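Local coordinates for glycosyl hydrolases family 2, sugar binding domain protein (Bacteroides uniformis str. 3978 T3 ii, PDB 6D1P) that is a gut-bacterial beta-glucuronidase of glycosyl hydrolase family 2, and so probably cleaves O-glycosidic bonds that link glucuronic acid to its partners, at residues A[179-187]-A[580-588]; A[591-602]-A[766-775]. One frame throughout, in Å; residues are numbered along the deposited sequence.

In the fold
Contact 1 and contact 2 lie side by side, their centres about 13 Å apart, and meet through a short antiparallel pair of strands, 581-582 and 594-595. Phe-581 O and Asn-595 N, 2.7 Å apart, probably form a hydrogen bond, as do Arg-586 O and Tyr-593 N at the same distance. This hairpin of the TIM-barrel region thus receives the loop 179-187 of the sugar-binding region in contact 1 and the segment 766-775, from near the C-terminus, in contact 2. Both contacts border a sodium site: Asp-580 and Asp-333 bind the ion, and Tyr-187 and Arg-602 both bond to Asp-333.

Contact 1: A[179-187]-A[580-588]; sequences SDMSDFNLY and DFSTPLRPD. With NA (sodium ion), chain C.
The loop 179-187 runs past 580-588 without regular strand pairing, the chains coming nearest where Phe-184 CA and Thr-583 CA lie 4.3 Å apart. A hydrogen bond from Thr-583 OG1 to Asp-183 OD1, 2.7 Å long, joins the segments, the donor lying 49° out of the carboxylate plane. The same hydroxyl accepts from Leu-585 N, which closes an ST turn, so it is gripped from both segments. With CG anti to the backbone N (chi1 -170°), Asp-183 swings its carboxylate across to this hydroxyl, and its other oxygen, OD2, takes a hydrogen bond from Asn-595. A valine here in place of the threonine would probably leave Asp-183 OD1 without its protein donor on this segment and, with the ST turn lost, let the start of the 583-586 turn shift.

Leu-585 points its branched end at the turn 179-182, with CD1 3.4 Å from both Met-181 O and Ser-182 O. That turn is secured by Ser-179 O, which accepts from Ser-182 N and Ser-182 OG. Farther along, Asp-183 O meets the edge of the Phe-581 ring in its plane, 3.1 Å from CE2, while Phe-184 CB approaches the same carbon obliquely. Pro-584 CD rests against Phe-184 O at 3.4 Å, and the Asn-185 side chain passes alongside the Pro-584 ring, the two running opposite ways. Water 2 accepts from Asn-185 N and donates to Ser-582 O (2.7 Å), bridging the two backbones.

Val-61 of the second subunit packs on Leu-585, so the sugar-binding loop and the barrel hairpin meet beside the dimer interface. The result is a largely buried joint, in which a carboxylate divided between Thr-583 and Asn-595 fixes the loop to both arms of the hairpin, just past strand 581-582 and on strand 594-595.

Contact 2: A[591-602]-A[766-775]; sequences IPYVNQKGVVQR and QGTAQGSRRI
A short beta hairpin of the TIM-barrel region, with its strand 594-595 and the loop running on to Arg-602, packs here against the loop 766-773 and the edge strand 774-776 of a C-terminal antiparallel sheet. Ile-591 leads the apolar part from the type II turn 591-594. Its CG1 lies 3.8 Å from Ile-775 CD1, where the two side chains run alongside in the same direction, while its CD1 reaches the carbonyl of Thr-768 and its CG2 comes up to Ser-772 OG. That hydroxyl donates to Thr-768 O within its own loop. Pro-592 lays its CD 3.1 Å from Arg-774 O, and Phe-751 of the neighbouring strand packs on both Pro-592 and Arg-774.

Gly-767 fits closely between Val-594 and Arg-602. Val-594 CG2 stands 3.6 Å from its CA, and a CB on it would collide with Arg-602 CD and, at these backbone angles, with the carbonyl oxygen of Gln-766.

Polar bonds join the far end. Gln-601 OE1 accepts from Ala-769 N over 2.9 Å, an almost straight bond at 175°, although the donor stands above the amide's carbonyl plane. Water 4 donates to the same oxygen, giving it a second partner. Beside it, the Arg-602 chain is stretched out as far as NE, with CG anti to its N (chi1 -168°), which carries the guanidinium past Gly-767 to Gln-766. There NH1 donates to Gln-766 O at 3.0 Å, above that carbonyl plane but close to the guanidinium's own, and NH2 makes a salt bridge with Asp-333, a ligand of the sodium ion. Between the two backbones, water 5 accepts from Arg-602 N and donates to Gly-767 O, 2.7 Å away.

Contact 1: A[179-187]-A[580-588]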
loop_
_atom_site.group_PDB
_atom_site.type_symbol
_atom_site.label_atom_id
_atom_site.label_comp_id
_atom_site.label_asym_id
_atom_site.label_seq_id
_atom_site.Cartn_x
_atom_site.Cartn_y
_atom_site.Cartn_z
ATOM N N SER A 179 12.296 8.992 16.160
ATOM C CA SER A 179 11.031 9.664 15.947
ATOM C C SER A 179 10.722 9.805 14.475
ATOM O O SER A 179 11.608 10.089 13.655
ATOM C CB SER A 179 11.062 11.051 16.569
ATOM O OG SER A 179 10.094 11.871 15.960
ATOM N N ASP A 180 9.431 9.700 14.150
ATOM C CA ASP A 180 9.061 9.953 12.763
ATOM C C ASP A 180 9.211 11.419 12.372
ATOM O O ASP A 180 8.985 11.765 11.209
ATOM C CB ASP A 180 7.627 9.486 12.499
ATOM C CG ASP A 180 7.543 7.984 12.226
ATOM O OD1 ASP A 180 8.002 7.538 11.146
ATOM O OD2 ASP A 180 7.034 7.257 13.100
ATOM N N MET A 181 9.558 12.301 13.299
ATOM C CA MET A 181 9.953 13.637 12.883
ATOM C C MET A 181 11.354 13.671 12.272
ATOM O O MET A 181 11.745 14.710 11.732
ATOM C CB MET A 181 9.849 14.585 14.073
ATOM C CG MET A 181 8.457 14.589 14.709
ATOM S SD MET A 181 8.273 15.792 16.033
ATOM C CE MET A 181 8.314 17.314 15.079
ATOM N N SER A 182 12.094 12.558 12.320
ATOM C CA SER A 182 13.444 12.493 11.777
ATOM C C SER A 182 13.449 12.742 10.276
ATOM O O SER A 182 12.496 12.407 9.563
ATOM C CB SER A 182 14.071 11.129 12.060
ATOM O OG SER A 182 14.306 10.954 13.447
ATOM N N ASP A 183 14.562 13.305 9.801
ATOM C CA ASP A 183 14.788 13.596 8.385
ATOM C C ASP A 183 15.379 12.398 7.623
ATOM O O ASP A 183 16.289 12.533 6.793
ATOM C CB ASP A 183 15.670 14.836 8.288
ATOM C CG ASP A 183 15.783 15.385 6.871
ATOM O OD1 ASP A 183 14.775 15.424 6.137
ATOM O OD2 ASP A 183 16.908 15.817 6.509
ATOM N N PHE A 184 14.877 11.197 7.899
ATOM C CA PHE A 184 15.213 9.998 7.137
ATOM C C PHE A 184 14.056 9.021 7.282
ATOM O O PHE A 184 13.182 9.194 8.140
ATOM C CB PHE A 184 16.551 9.389 7.604
ATOM C CG PHE A 184 16.563 8.952 9.050
ATOM C CD1 PHE A 184 16.874 9.857 10.068
ATOM C CD2 PHE A 184 16.307 7.638 9.393
ATOM C CE1 PHE A 184 16.911 9.459 11.414
ATOM C CE2 PHE A 184 16.333 7.223 10.738
ATOM C CZ PHE A 184 16.640 8.148 11.749
ATOM N N ASN A 185 14.025 8.004 6.413
ATOM C CA ASN A 185 12.961 6.998 6.498
ATOM C C ASN A 185 13.279 6.012 7.609
ATOM O O ASN A 185 14.441 5.638 7.795
ATOM C CB ASN A 185 12.785 6.225 5.191
ATOM C CG ASN A 185 12.418 7.116 4.014
ATOM O OD1 ASN A 185 13.238 7.341 3.110
ATOM N ND2 ASN A 185 11.179 7.597 3.998
ATOM N N LEU A 186 12.244 5.619 8.364
ATOM C CA LEU A 186 12.297 4.460 9.257
ATOM C C LEU A 186 11.952 3.255 8.395
ATOM O O LEU A 186 10.790 2.841 8.291
ATOM C CB LEU A 186 11.341 4.600 10.437
ATOM C CG LEU A 186 11.752 5.395 11.692
ATOM C CD1 LEU A 186 12.243 6.803 11.368
ATOM C CD2 LEU A 186 10.591 5.460 12.708
ATOM N N TYR A 187 12.987 2.688 7.779
ATOM C CA TYR A 187 12.831 1.641 6.784
ATOM C C TYR A 187 12.291 0.349 7.397
ATOM O O TYR A 187 12.515 0.047 8.565
ATOM C CB TYR A 187 14.177 1.378 6.110
ATOM C CG TYR A 187 14.522 2.348 5.009
ATOM C CD1 TYR A 187 13.626 2.588 3.976
ATOM C CD2 TYR A 187 15.739 3.032 5.002
ATOM C CE1 TYR A 187 13.932 3.462 2.948
ATOM C CE2 TYR A 187 16.066 3.921 3.969
ATOM C CZ TYR A 187 15.143 4.133 2.946
ATOM O OH TYR A 187 15.417 4.996 1.902
ATOM N N ASP A 580 23.246 12.005 -1.483
ATOM C CA ASP A 580 21.805 12.223 -1.521
ATOM C C ASP A 580 21.084 10.996 -0.994
ATOM O O ASP A 580 21.408 9.868 -1.373
ATOM C CB ASP A 580 21.349 12.505 -2.955
ATOM C CG ASP A 580 21.746 13.875 -3.444
ATOM O OD1 ASP A 580 22.425 14.597 -2.684
ATOM O OD2 ASP A 580 21.373 14.230 -4.600
ATOM N N PHE A 581 20.107 11.209 -0.121
ATOM C CA PHE A 581 19.391 10.092 0.473
ATOM C C PHE A 581 17.923 10.462 0.608
ATOM O O PHE A 581 17.553 11.639 0.595
ATOM C CB PHE A 581 19.983 9.718 1.834
ATOM C CG PHE A 581 19.715 10.742 2.890
ATOM C CD1 PHE A 581 20.570 11.822 3.050
ATOM C CD2 PHE A 581 18.578 10.648 3.707
ATOM C CE1 PHE A 581 20.320 12.782 4.012
ATOM C CE2 PHE A 581 18.323 11.602 4.661
ATOM C CZ PHE A 581 19.202 12.673 4.832
ATOM N N SER A 582 17.083 9.440 0.720
ATOM C CA SER A 582 15.648 9.676 0.784
ATOM C C SER A 582 15.216 10.119 2.179
ATOM O O SER A 582 15.682 9.591 3.197
ATOM C CB SER A 582 14.878 8.419 0.413
ATOM O OG SER A 582 13.473 8.632 0.559
ATOM N N THR A 583 14.300 11.085 2.220
ATOM C CA THR A 583 13.716 11.523 3.458
ATOM C C THR A 583 12.223 11.716 3.254
ATOM O O THR A 583 11.806 12.231 2.205
ATOM C CB THR A 583 14.334 12.829 3.957
ATOM O OG1 THR A 583 13.543 13.320 5.042
ATOM C CG2 THR A 583 14.367 13.859 2.845
ATOM N N PRO A 584 11.398 11.322 4.228
ATOM C CA PRO A 584 9.948 11.458 4.049
ATOM C C PRO A 584 9.483 12.887 4.185
ATOM O O PRO A 584 8.329 13.178 3.845
ATOM C CB PRO A 584 9.363 10.576 5.166
ATOM C CG PRO A 584 10.421 10.608 6.240
ATOM C CD PRO A 584 11.747 10.738 5.535
ATOM N N LEU A 585 10.357 13.781 4.662
ATOM C CA LEU A 585 9.972 15.120 5.082
ATOM C C LEU A 585 9.961 16.135 3.955
ATOM O O LEU A 585 9.431 17.231 4.138
ATOM C CB LEU A 585 10.923 15.620 6.170
ATOM C CG LEU A 585 11.049 14.767 7.424
ATOM C CD1 LEU A 585 11.807 15.557 8.440
ATOM C CD2 LEU A 585 9.661 14.326 7.959
ATOM N N ARG A 586 10.528 15.816 2.800
ATOM C CA ARG A 586 10.695 16.790 1.729
ATOM C C ARG A 586 9.951 16.345 0.470
ATOM O O ARG A 586 10.584 16.021 -0.548
ATOM C CB ARG A 586 12.181 16.994 1.438
ATOM C CG ARG A 586 13.013 17.443 2.642
ATOM C CD ARG A 586 13.101 18.953 2.771
ATOM N NE ARG A 586 11.817 19.571 3.093
ATOM C CZ ARG A 586 11.353 19.741 4.335
ATOM N NH1 ARG A 586 12.072 19.344 5.375
ATOM N NH2 ARG A 586 10.165 20.309 4.542
ATOM N N PRO A 587 8.609 16.358 0.485
ATOM C CA PRO A 587 7.868 16.004 -0.740
ATOM C C PRO A 587 8.164 16.918 -1.915
ATOM O O PRO A 587 8.060 16.494 -3.071
ATOM C CB PRO A 587 6.400 16.117 -0.301
ATOM C CG PRO A 587 6.444 17.108 0.828
ATOM C CD PRO A 587 7.690 16.726 1.576
ATOM N N ASP A 588 8.557 18.160 -1.665
ATOM C CA ASP A 588 8.660 19.147 -2.724
ATOM C C ASP A 588 10.099 19.500 -3.077
ATOM O O ASP A 588 10.310 20.490 -3.782
ATOM C CB ASP A 588 7.896 20.418 -2.331
ATOM C CG ASP A 588 6.405 20.158 -2.052
ATOM O OD1 ASP A 588 5.735 19.550 -2.918
ATOM O OD2 ASP A 588 5.916 20.559 -0.959
HETATM NA NA NA C . 22.068 7.687 0.001
HETATM O O HOH W 1 14.157 18.129 6.700
HETATM O O HOH W 2 16.071 7.307 4.512
HETATM O O HOH W 3 23.652 8.042 2.296
#

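Contact 2: A[591-602]-A[766-775]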
loop_
_atom_site.group_PDB
_atom_site.type_symbol
_atom_site.label_atom_id
_atom_site.label_comp_id
_atom_site.label_asym_id
_atom_site.label_seq_id
_atom_site.Cartn_x
_atom_site.Cartn_y
_atom_site.Cartn_z
ATOM N N ILE A 591 14.401 17.043 -6.225
ATOM C CA ILE A 591 14.101 15.621 -6.356
ATOM C C ILE A 591 13.176 15.246 -5.199
ATOM O O ILE A 591 13.616 15.265 -4.034
ATOM C CB ILE A 591 15.369 14.763 -6.379
ATOM C CG1 ILE A 591 16.201 15.108 -7.626
ATOM C CG2 ILE A 591 14.980 13.271 -6.429
ATOM C CD1 ILE A 591 17.503 14.352 -7.727
ATOM N N PRO A 592 11.902 14.962 -5.453
ATOM C CA PRO A 592 10.955 14.757 -4.350
ATOM C C PRO A 592 11.441 13.689 -3.386
ATOM O O PRO A 592 12.013 12.673 -3.789
ATOM C CB PRO A 592 9.674 14.341 -5.073
ATOM C CG PRO A 592 9.770 15.035 -6.402
ATOM C CD PRO A 592 11.229 14.948 -6.764
ATOM N N TYR A 593 11.282 13.960 -2.095
ATOM C CA TYR A 593 11.644 13.010 -1.047
ATOM C C TYR A 593 13.144 12.650 -1.027
ATOM O O TYR A 593 13.536 11.604 -0.474
ATOM C CB TYR A 593 10.789 11.743 -1.165
ATOM C CG TYR A 593 9.303 11.987 -0.955
ATOM C CD1 TYR A 593 8.814 12.340 0.305
ATOM C CD2 TYR A 593 8.387 11.854 -2.007
ATOM C CE1 TYR A 593 7.449 12.555 0.526
ATOM C CE2 TYR A 593 7.002 12.069 -1.798
ATOM C CZ TYR A 593 6.552 12.418 -0.519
ATOM O OH TYR A 593 5.215 12.633 -0.277
ATOM N N VAL A 594 14.015 13.484 -1.589
ATOM C CA VAL A 594 15.455 13.251 -1.504
ATOM C C VAL A 594 16.104 14.447 -0.823
ATOM O O VAL A 594 15.884 15.598 -1.217
ATOM C CB VAL A 594 16.085 12.963 -2.874
ATOM C CG1 VAL A 594 17.625 12.908 -2.759
ATOM C CG2 VAL A 594 15.581 11.636 -3.367
ATOM N N ASN A 595 16.831 14.180 0.246
ATOM C CA ASN A 595 17.698 15.191 0.838
ATOM C C ASN A 595 18.905 15.327 -0.085
ATOM O O ASN A 595 19.650 14.363 -0.278
ATOM C CB ASN A 595 18.070 14.759 2.250
ATOM C CG ASN A 595 18.952 15.766 2.976
ATOM O OD1 ASN A 595 19.993 16.206 2.470
ATOM N ND2 ASN A 595 18.536 16.131 4.186
ATOM N N GLN A 596 19.054 16.481 -0.736
ATOM C CA GLN A 596 20.078 16.660 -1.763
ATOM C C GLN A 596 21.355 17.337 -1.239
ATOM O O GLN A 596 22.037 18.049 -1.985
ATOM C CB GLN A 596 19.483 17.426 -2.941
ATOM C CG GLN A 596 18.280 16.631 -3.542
ATOM C CD GLN A 596 17.537 17.380 -4.648
ATOM O OE1 GLN A 596 16.464 17.958 -4.418
ATOM N NE2 GLN A 596 18.092 17.360 -5.852
ATOM N N LYS A 597 21.726 17.097 0.020
ATOM C CA LYS A 597 22.959 17.659 0.557
ATOM C C LYS A 597 24.182 16.776 0.319
ATOM O O LYS A 597 25.236 17.032 0.915
ATOM C CB LYS A 597 22.803 17.924 2.045
ATOM C CG LYS A 597 21.879 19.078 2.370
ATOM C CD LYS A 597 21.726 19.211 3.901
ATOM C CE LYS A 597 20.802 20.364 4.272
ATOM N NZ LYS A 597 19.364 20.104 3.961
ATOM N N GLY A 598 24.070 15.742 -0.518
ATOM C CA GLY A 598 25.219 14.916 -0.813
ATOM C C GLY A 598 26.198 15.620 -1.735
ATOM O O GLY A 598 25.876 16.605 -2.397
ATOM N N VAL A 599 27.438 15.126 -1.777
ATOM C CA VAL A 599 28.316 15.505 -2.878
ATOM C C VAL A 599 28.296 14.468 -3.988
ATOM O O VAL A 599 29.007 14.624 -4.995
ATOM C CB VAL A 599 29.762 15.795 -2.410
ATOM C CG1 VAL A 599 29.808 17.129 -1.692
ATOM C CG2 VAL A 599 30.299 14.690 -1.499
ATOM N N VAL A 600 27.490 13.416 -3.840
ATOM C CA VAL A 600 27.242 12.443 -4.895
ATOM C C VAL A 600 25.759 12.113 -4.860
ATOM O O VAL A 600 25.106 12.206 -3.812
ATOM C CB VAL A 600 28.073 11.138 -4.753
ATOM C CG1 VAL A 600 29.572 11.424 -4.549
ATOM C CG2 VAL A 600 27.541 10.280 -3.634
ATOM N N GLN A 601 25.238 11.711 -6.020
ATOM C CA GLN A 601 23.825 11.388 -6.173
ATOM C C GLN A 601 23.493 10.112 -5.413
ATOM O O GLN A 601 24.376 9.379 -4.956
ATOM C CB GLN A 601 23.470 11.217 -7.651
ATOM C CG GLN A 601 23.456 12.502 -8.424
ATOM C CD GLN A 601 22.948 12.309 -9.825
ATOM O OE1 GLN A 601 21.905 11.658 -10.045
ATOM N NE2 GLN A 601 23.679 12.858 -10.798
ATOM N N ARG A 602 22.197 9.820 -5.327
ATOM C CA ARG A 602 21.756 8.688 -4.522
ATOM C C ARG A 602 22.238 7.351 -5.079
ATOM O O ARG A 602 22.303 6.374 -4.323
ATOM C CB ARG A 602 20.236 8.712 -4.399
ATOM C CG ARG A 602 19.678 7.766 -3.359
ATOM C CD ARG A 602 18.245 8.122 -3.017
ATOM N NE ARG A 602 17.743 7.230 -1.997
ATOM C CZ ARG A 602 16.814 6.302 -2.199
ATOM N NH1 ARG A 602 16.244 6.146 -3.394
ATOM N NH2 ARG A 602 16.444 5.537 -1.190
ATOM N N GLN A 766 14.190 6.356 -8.400
ATOM C CA GLN A 766 15.556 6.132 -7.939
ATOM C C GLN A 766 16.053 7.197 -6.972
ATOM O O GLN A 766 16.961 6.923 -6.180
ATOM C CB GLN A 766 16.517 6.048 -9.132
ATOM C CG GLN A 766 16.154 4.961 -10.147
ATOM C CD GLN A 766 16.216 3.576 -9.539
ATOM O OE1 GLN A 766 17.286 3.115 -9.122
ATOM N NE2 GLN A 766 15.061 2.905 -9.468
ATOM N N GLY A 767 15.487 8.401 -7.020
ATOM C CA GLY A 767 16.024 9.510 -6.248
ATOM C C GLY A 767 17.251 10.150 -6.864
ATOM O O GLY A 767 18.057 10.750 -6.145
ATOM N N THR A 768 17.412 10.046 -8.175
ATOM C CA THR A 768 18.579 10.522 -8.906
ATOM C C THR A 768 18.150 11.520 -9.980
ATOM O O THR A 768 16.955 11.713 -10.239
ATOM C CB THR A 768 19.323 9.349 -9.543
ATOM O OG1 THR A 768 18.403 8.618 -10.363
ATOM C CG2 THR A 768 19.880 8.428 -8.472
ATOM N N ALA A 769 19.145 12.135 -10.631
ATOM C CA ALA A 769 18.871 13.123 -11.681
ATOM C C ALA A 769 18.208 12.511 -12.912
ATOM O O ALA A 769 17.478 13.202 -13.628
ATOM C CB ALA A 769 20.161 13.820 -12.111
ATOM N N GLN A 770 18.465 11.242 -13.204
ATOM C CA GLN A 770 17.944 10.644 -14.423
ATOM C C GLN A 770 17.006 9.481 -14.134
ATOM O O GLN A 770 16.600 8.779 -15.066
ATOM C CB GLN A 770 19.101 10.203 -15.328
ATOM C CG GLN A 770 20.014 11.358 -15.743
ATOM C CD GLN A 770 21.195 10.918 -16.633
ATOM O OE1 GLN A 770 21.605 9.755 -16.626
ATOM N NE2 GLN A 770 21.740 11.860 -17.394
ATOM N N GLY A 771 16.651 9.267 -12.870
ATOM C CA GLY A 771 15.772 8.185 -12.477
ATOM C C GLY A 771 14.578 8.664 -11.672
ATOM O O GLY A 771 14.111 7.960 -10.763
ATOM N N SER A 772 14.071 9.853 -12.001
ATOM C CA SER A 772 12.936 10.450 -11.307
ATOM C C SER A 772 11.834 10.765 -12.303
ATOM O O SER A 772 12.088 11.390 -13.340
ATOM C CB SER A 772 13.345 11.721 -10.554
ATOM O OG SER A 772 14.344 11.414 -9.602
ATOM N N ARG A 773 10.615 10.336 -11.964
ATOM C CA ARG A 773 9.425 10.602 -12.768
ATOM C C ARG A 773 9.034 12.075 -12.745
ATOM O O ARG A 773 8.479 12.590 -13.731
ATOM C CB ARG A 773 8.263 9.754 -12.238
ATOM C CG ARG A 773 7.020 9.820 -13.105
ATOM C CD ARG A 773 5.821 9.132 -12.479
ATOM N NE ARG A 773 5.040 10.038 -11.638
ATOM C CZ ARG A 773 4.258 11.006 -12.114
ATOM N NH1 ARG A 773 4.154 11.206 -13.431
ATOM N NH2 ARG A 773 3.585 11.778 -11.270
ATOM N N ARG A 774 9.261 12.751 -11.613
ATOM C CA ARG A 774 9.029 14.185 -11.481
ATOM C C ARG A 774 10.250 14.845 -10.851
ATOM O O ARG A 774 10.736 14.401 -9.808
ATOM C CB ARG A 774 7.786 14.476 -10.642
ATOM C CG ARG A 774 7.539 15.948 -10.449
ATOM C CD ARG A 774 6.446 16.138 -9.439
ATOM N NE ARG A 774 5.265 15.429 -9.890
ATOM C CZ ARG A 774 4.399 14.807 -9.094
ATOM N NH1 ARG A 774 4.560 14.799 -7.774
ATOM N NH2 ARG A 774 3.360 14.195 -9.634
ATOM N N ILE A 775 10.724 15.919 -11.470
ATOM C CA ILE A 775 11.962 16.549 -11.043
ATOM C C ILE A 775 11.976 17.970 -11.582
ATOM O O ILE A 775 11.586 18.222 -12.727
ATOM C CB ILE A 775 13.185 15.718 -11.522
ATOM C CG1 ILE A 775 14.505 16.315 -11.070
ATOM C CG2 ILE A 775 13.207 15.624 -13.013
ATOM C CD1 ILE A 775 15.696 15.407 -11.382
HETATM O O HOH W 4 21.526 10.062 -12.336
HETATM O O HOH W 5 20.421 12.038 -6.313
#